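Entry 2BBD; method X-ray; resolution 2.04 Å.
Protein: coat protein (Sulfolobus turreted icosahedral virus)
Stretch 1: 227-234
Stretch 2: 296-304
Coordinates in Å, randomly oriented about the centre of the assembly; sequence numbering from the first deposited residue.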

ATOM      1  N   ASN A 227     -17.980   0.706   8.181  1.00 27.00           N
ATOM      2  CA  ASN A 227     -19.174   1.474   7.858  1.00 25.47           C
ATOM      3  C   ASN A 227     -19.556   1.151   6.420  1.00 27.19           C
ATOM      4  O   ASN A 227     -18.805   0.498   5.704  1.00 26.99           O
ATOM      5  CB  ASN A 227     -18.862   2.964   7.973  1.00 22.96           C
ATOM      6  CG  ASN A 227     -17.902   3.439   6.880  1.00 25.31           C
ATOM      7  OD1 ASN A 227     -18.285   3.574   5.713  1.00 28.03           O
ATOM      8  ND2 ASN A 227     -16.647   3.672   7.252  1.00 20.39           N
ATOM      9  N   THR A 228     -20.723   1.621   5.999  1.00 28.06           N
ATOM     10  CA  THR A 228     -21.185   1.398   4.642  1.00 29.36           C
ATOM     11  C   THR A 228     -21.591   2.742   4.062  1.00 29.48           C
ATOM     12  O   THR A 228     -22.631   2.857   3.416  1.00 29.76           O
ATOM     13  CB  THR A 228     -22.400   0.442   4.606  1.00 30.40           C
ATOM     14  OG1 THR A 228     -23.360   0.846   5.591  1.00 34.37           O
ATOM     15  CG2 THR A 228     -21.966  -0.990   4.881  1.00 31.93           C
ATOM     16  N   ASP A 229     -20.766   3.759   4.304  1.00 28.94           N
ATOM     17  CA  ASP A 229     -21.049   5.106   3.819  1.00 29.49           C
ATOM     18  C   ASP A 229     -20.840   5.309   2.325  1.00 28.88           C
ATOM     19  O   ASP A 229     -21.559   6.085   1.697  1.00 28.74           O
ATOM     20  CB  ASP A 229     -20.217   6.148   4.574  1.00 29.30           C
ATOM     21  CG  ASP A 229     -20.629   6.284   6.026  1.00 31.59           C
ATOM     22  OD1 ASP A 229     -21.794   5.960   6.359  1.00 33.42           O
ATOM     23  OD2 ASP A 229     -19.794   6.729   6.838  1.00 32.49           O
ATOM     24  N   PRO A 230     -19.843   4.633   1.731  1.00 30.18           N
ATOM     25  CA  PRO A 230     -19.678   4.864   0.294  1.00 29.67           C
ATOM     26  C   PRO A 230     -20.742   4.140  -0.518  1.00 29.80           C
ATOM     27  O   PRO A 230     -21.030   2.976  -0.266  1.00 30.02           O
ATOM     28  CB  PRO A 230     -18.256   4.360   0.020  1.00 29.89           C
ATOM     29  CG  PRO A 230     -18.070   3.280   1.026  1.00 29.95           C
ATOM     30  CD  PRO A 230     -18.738   3.820   2.277  1.00 30.29           C
ATOM     31  N   THR A 231     -21.336   4.836  -1.483  1.00 29.70           N
ATOM     32  CA  THR A 231     -22.372   4.228  -2.316  1.00 29.56           C
ATOM     33  C   THR A 231     -22.040   4.221  -3.804  1.00 29.12           C
ATOM     34  O   THR A 231     -22.493   3.346  -4.544  1.00 28.33           O
ATOM     35  CB  THR A 231     -23.718   4.945  -2.112  1.00 28.87           C
ATOM     36  OG1 THR A 231     -23.568   6.340  -2.409  1.00 30.25           O
ATOM     37  CG2 THR A 231     -24.175   4.792  -0.678  1.00 28.43           C
ATOM     38  N   GLU A 232     -21.231   5.182  -4.238  1.00 29.81           N
ATOM     39  CA  GLU A 232     -20.867   5.287  -5.645  1.00 30.88           C
ATOM     40  C   GLU A 232     -19.450   5.826  -5.832  1.00 30.19           C
ATOM     41  O   GLU A 232     -19.007   6.696  -5.078  1.00 27.75           O
ATOM     42  CB  GLU A 232     -21.851   6.221  -6.358  1.00 34.23           C
ATOM     43  CG  GLU A 232     -21.716   6.275  -7.873  1.00 41.55           C
ATOM     44  CD  GLU A 232     -22.592   5.246  -8.577  1.00 48.08           C
ATOM     45  OE1 GLU A 232     -23.630   4.848  -7.998  1.00 51.66           O
ATOM     46  OE2 GLU A 232     -22.256   4.847  -9.715  1.00 52.09           O
ATOM     47  N   TYR A 233     -18.761   5.308  -6.848  1.00 28.76           N
ATOM     48  CA  TYR A 233     -17.400   5.727  -7.181  1.00 30.33           C
ATOM     49  C   TYR A 233     -17.402   6.199  -8.628  1.00 30.30           C
ATOM     50  O   TYR A 233     -18.021   5.582  -9.493  1.00 31.34           O
ATOM     51  CB  TYR A 233     -16.407   4.568  -7.041  1.00 28.32           C
ATOM     52  CG  TYR A 233     -15.027   4.893  -7.578  1.00 29.35           C
ATOM     53  CD1 TYR A 233     -14.045   5.442  -6.753  1.00 29.77           C
ATOM     54  CD2 TYR A 233     -14.710   4.670  -8.922  1.00 30.47           C
ATOM     55  CE1 TYR A 233     -12.780   5.759  -7.250  1.00 29.74           C
ATOM     56  CE2 TYR A 233     -13.444   4.988  -9.430  1.00 30.18           C
ATOM     57  CZ  TYR A 233     -12.490   5.528  -8.588  1.00 30.21           C
ATOM     58  OH  TYR A 233     -11.244   5.837  -9.077  1.00 32.32           O
ATOM     59  N   GLU A 234     -16.680   7.277  -8.892  1.00 29.97           N
ATOM     60  CA  GLU A 234     -16.641   7.835 -10.230  1.00 30.80           C
ATOM     61  C   GLU A 234     -15.248   8.340 -10.609  1.00 29.55           C
ATOM     62  O   GLU A 234     -14.630   9.093  -9.854  1.00 28.67           O
ATOM     63  CB  GLU A 234     -17.646   8.985 -10.296  1.00 31.47           C
ATOM     64  CG  GLU A 234     -17.971   9.511 -11.676  1.00 36.60           C
ATOM     65  CD  GLU A 234     -18.932  10.695 -11.613  1.00 36.51           C
ATOM     66  OE1 GLU A 234     -19.801  10.709 -10.715  1.00 36.84           O
ATOM     67  OE2 GLU A 234     -18.819  11.603 -12.459  1.00 37.81           O
ATOM     68  N   ASP A 296     -14.254  10.536  -7.682  1.00 30.44           N
ATOM     69  CA  ASP A 296     -15.326  11.089  -6.863  1.00 29.63           C
ATOM     70  C   ASP A 296     -16.062  10.012  -6.084  1.00 29.54           C
ATOM     71  O   ASP A 296     -16.123   8.855  -6.502  1.00 30.89           O
ATOM     72  CB  ASP A 296     -16.335  11.813  -7.761  1.00 29.52           C
ATOM     73  CG  ASP A 296     -15.668  12.708  -8.794  1.00 31.37           C
ATOM     74  OD1 ASP A 296     -16.171  12.771  -9.934  1.00 32.53           O
ATOM     75  OD2 ASP A 296     -14.651  13.355  -8.466  1.00 30.54           O
ATOM     76  N   LEU A 297     -16.641  10.407  -4.958  1.00 27.94           N
ATOM     77  CA  LEU A 297     -17.384   9.469  -4.138  1.00 29.16           C
ATOM     78  C   LEU A 297     -18.717  10.024  -3.648  1.00 27.21           C
ATOM     79  O   LEU A 297     -18.893  11.233  -3.502  1.00 28.36           O
ATOM     80  CB  LEU A 297     -16.556   9.044  -2.922  1.00 27.89           C
ATOM     81  CG  LEU A 297     -15.251   8.267  -3.126  1.00 30.74           C
ATOM     82  CD1 LEU A 297     -14.585   8.070  -1.760  1.00 29.27           C
ATOM     83  CD2 LEU A 297     -15.522   6.916  -3.800  1.00 25.51           C
ATOM     84  N   ALA A 298     -19.658   9.115  -3.424  1.00 26.48           N
ATOM     85  CA  ALA A 298     -20.961   9.462  -2.882  1.00 26.17           C
ATOM     86  C   ALA A 298     -20.911   8.814  -1.513  1.00 24.33           C
ATOM     87  O   ALA A 298     -20.751   7.595  -1.412  1.00 28.13           O
ATOM     88  CB  ALA A 298     -22.082   8.852  -3.718  1.00 26.06           C
ATOM     89  N   LEU A 299     -21.039   9.619  -0.463  1.00 24.79           N
ATOM     90  CA  LEU A 299     -20.973   9.096   0.898  1.00 25.94           C
ATOM     91  C   LEU A 299     -22.218   9.356   1.742  1.00 25.83           C
ATOM     92  O   LEU A 299     -22.791  10.437   1.689  1.00 27.69           O
ATOM     93  CB  LEU A 299     -19.760   9.692   1.625  1.00 24.06           C
ATOM     94  CG  LEU A 299     -18.387   9.543   0.972  1.00 23.83           C
ATOM     95  CD1 LEU A 299     -17.351  10.287   1.803  1.00 22.03           C
ATOM     96  CD2 LEU A 299     -18.027   8.077   0.852  1.00 24.27           C
ATOM     97  N   GLN A 300     -22.602   8.358   2.540  1.00 26.72           N
ATOM     98  CA  GLN A 300     -23.763   8.442   3.435  1.00 25.39           C
ATOM     99  C   GLN A 300     -23.501   9.380   4.613  1.00 26.48           C
ATOM    100  O   GLN A 300     -24.433   9.858   5.256  1.00 27.28           O
ATOM    101  CB  GLN A 300     -24.090   7.064   3.998  1.00 24.25           C
ATOM    102  CG  GLN A 300     -24.473   6.008   2.977  1.00 27.22           C
ATOM    103  CD  GLN A 300     -25.908   6.152   2.525  1.00 29.94           C
ATOM    104  OE1 GLN A 300     -26.194   6.757   1.486  1.00 33.62           O
ATOM    105  NE2 GLN A 300     -26.828   5.612   3.318  1.00 27.28           N
ATOM    106  N   ASN A 301     -22.228   9.617   4.910  1.00 27.53           N
ATOM    107  CA  ASN A 301     -21.824  10.484   6.022  1.00 27.43           C
ATOM    108  C   ASN A 301     -20.565  11.264   5.632  1.00 28.05           C
ATOM    109  O   ASN A 301     -19.839  10.868   4.718  1.00 27.29           O
ATOM    110  CB  ASN A 301     -21.516   9.646   7.280  1.00 29.17           C
ATOM    111  CG  ASN A 301     -22.776   9.069   7.950  1.00 30.72           C
ATOM    112  OD1 ASN A 301     -23.649   9.811   8.382  1.00 33.67           O
ATOM    113  ND2 ASN A 301     -22.857   7.738   8.043  1.00 30.12           N
ATOM    114  N   GLN A 302     -20.306  12.374   6.315  1.00 27.72           N
ATOM    115  CA  GLN A 302     -19.105  13.143   6.016  1.00 27.41           C
ATOM    116  C   GLN A 302     -17.959  12.360   6.641  1.00 26.96           C
ATOM    117  O   GLN A 302     -17.898  12.202   7.861  1.00 26.25           O
ATOM    118  CB  GLN A 302     -19.176  14.541   6.626  1.00 29.05           C
ATOM    119  CG  GLN A 302     -17.950  15.391   6.302  1.00 32.96           C
ATOM    120  CD  GLN A 302     -18.110  16.840   6.720  1.00 35.09           C
ATOM    121  OE1 GLN A 302     -19.095  17.491   6.371  1.00 36.40           O
ATOM    122  NE2 GLN A 302     -17.139  17.355   7.464  1.00 36.55           N
ATOM    123  N   ASP A 303     -17.060  11.857   5.802  1.00 24.33           N
ATOM    124  CA  ASP A 303     -15.940  11.064   6.293  1.00 25.38           C
ATOM    125  C   ASP A 303     -14.604  11.519   5.738  1.00 25.47           C
ATOM    126  O   ASP A 303     -14.524  12.414   4.897  1.00 26.04           O
ATOM    127  CB  ASP A 303     -16.089   9.587   5.904  1.00 23.12           C
ATOM    128  CG  ASP A 303     -17.442   9.004   6.263  1.00 24.07           C
ATOM    129  OD1 ASP A 303     -17.959   9.305   7.356  1.00 25.94           O
ATOM    130  OD2 ASP A 303     -17.973   8.221   5.447  1.00 24.52           O
ATOM    131  N   ASN A 304     -13.552  10.866   6.215  1.00 25.70           N
ATOM    132  CA  ASN A 304     -12.223  11.146   5.723  1.00 24.30           C
ATOM    133  C   ASN A 304     -11.928  10.000   4.760  1.00 24.35           C
ATOM    134  O   ASN A 304     -12.231   8.840   5.048  1.00 25.35           O
ATOM    135  CB  ASN A 304     -11.235  11.207   6.884  1.00 22.56           C
ATOM    136  CG  ASN A 304     -11.433  12.451   7.738  1.00 25.44           C
ATOM    137  OD1 ASN A 304     -11.791  13.512   7.226  1.00 24.65           O
ATOM    138  ND2 ASN A 304     -11.195  12.328   9.036  1.00 24.95           N
TER
HETATM  139  O   HOH W   1     -24.271   8.272  -0.682  1.00 31.94           O

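Two antiparallel strands, 230-234 and 296-299, lie side by side; of all the residues in the two stretches, Asp229, Asp296 and Ala298 have the most surface covered. Asp229 sits just before its strand and works with both backbone and side chain. Its O accepts a hydrogen bond from Gln300 N (2.6 Å), while its OD1 accepts another from Asn301 ND2 (2.7 Å). The m rotamer brings the carboxylate to the second stretch although the CA-to-CB bond points sideways. There OD2 lies 2.7 Å from Asp303 OD2, so close for two acid oxygens that one group probably carries a proton. Behind it, Asp229 N is held by Asn227 OD1 (2.9 Å).

Ala298 occupies the middle. Its O accepts from Thr231 N (2.8 Å) and its N donates to Glu232 O (3.0 Å). The small methyl suits a crowded spot: Thr231 OG1 stands 3.2 Å from Ala298 CB, and Glu232 CB 3.7 Å from it.

At the far end Asp296 pairs with Glu234 through two backbone bonds, Asp296 N to Glu234 O (2.6 Å) and Glu234 N to Asp296 O (2.9 Å). Both side chains leave the same face of the sheet, bringing Glu234 OE2 within 3.8 Å of Asp296 OD1; these like charges supply no evident attraction, so the backbone bonds carry the pairing. On the face bearing Pro230, Leu299, Tyr233 and Leu297, the contacts are apolar: Leu297 CD2 meets the Tyr233 ring edge at CD1 (3.6 Å), and Leu299 CD2 packs against Pro230 CB (3.8 Å).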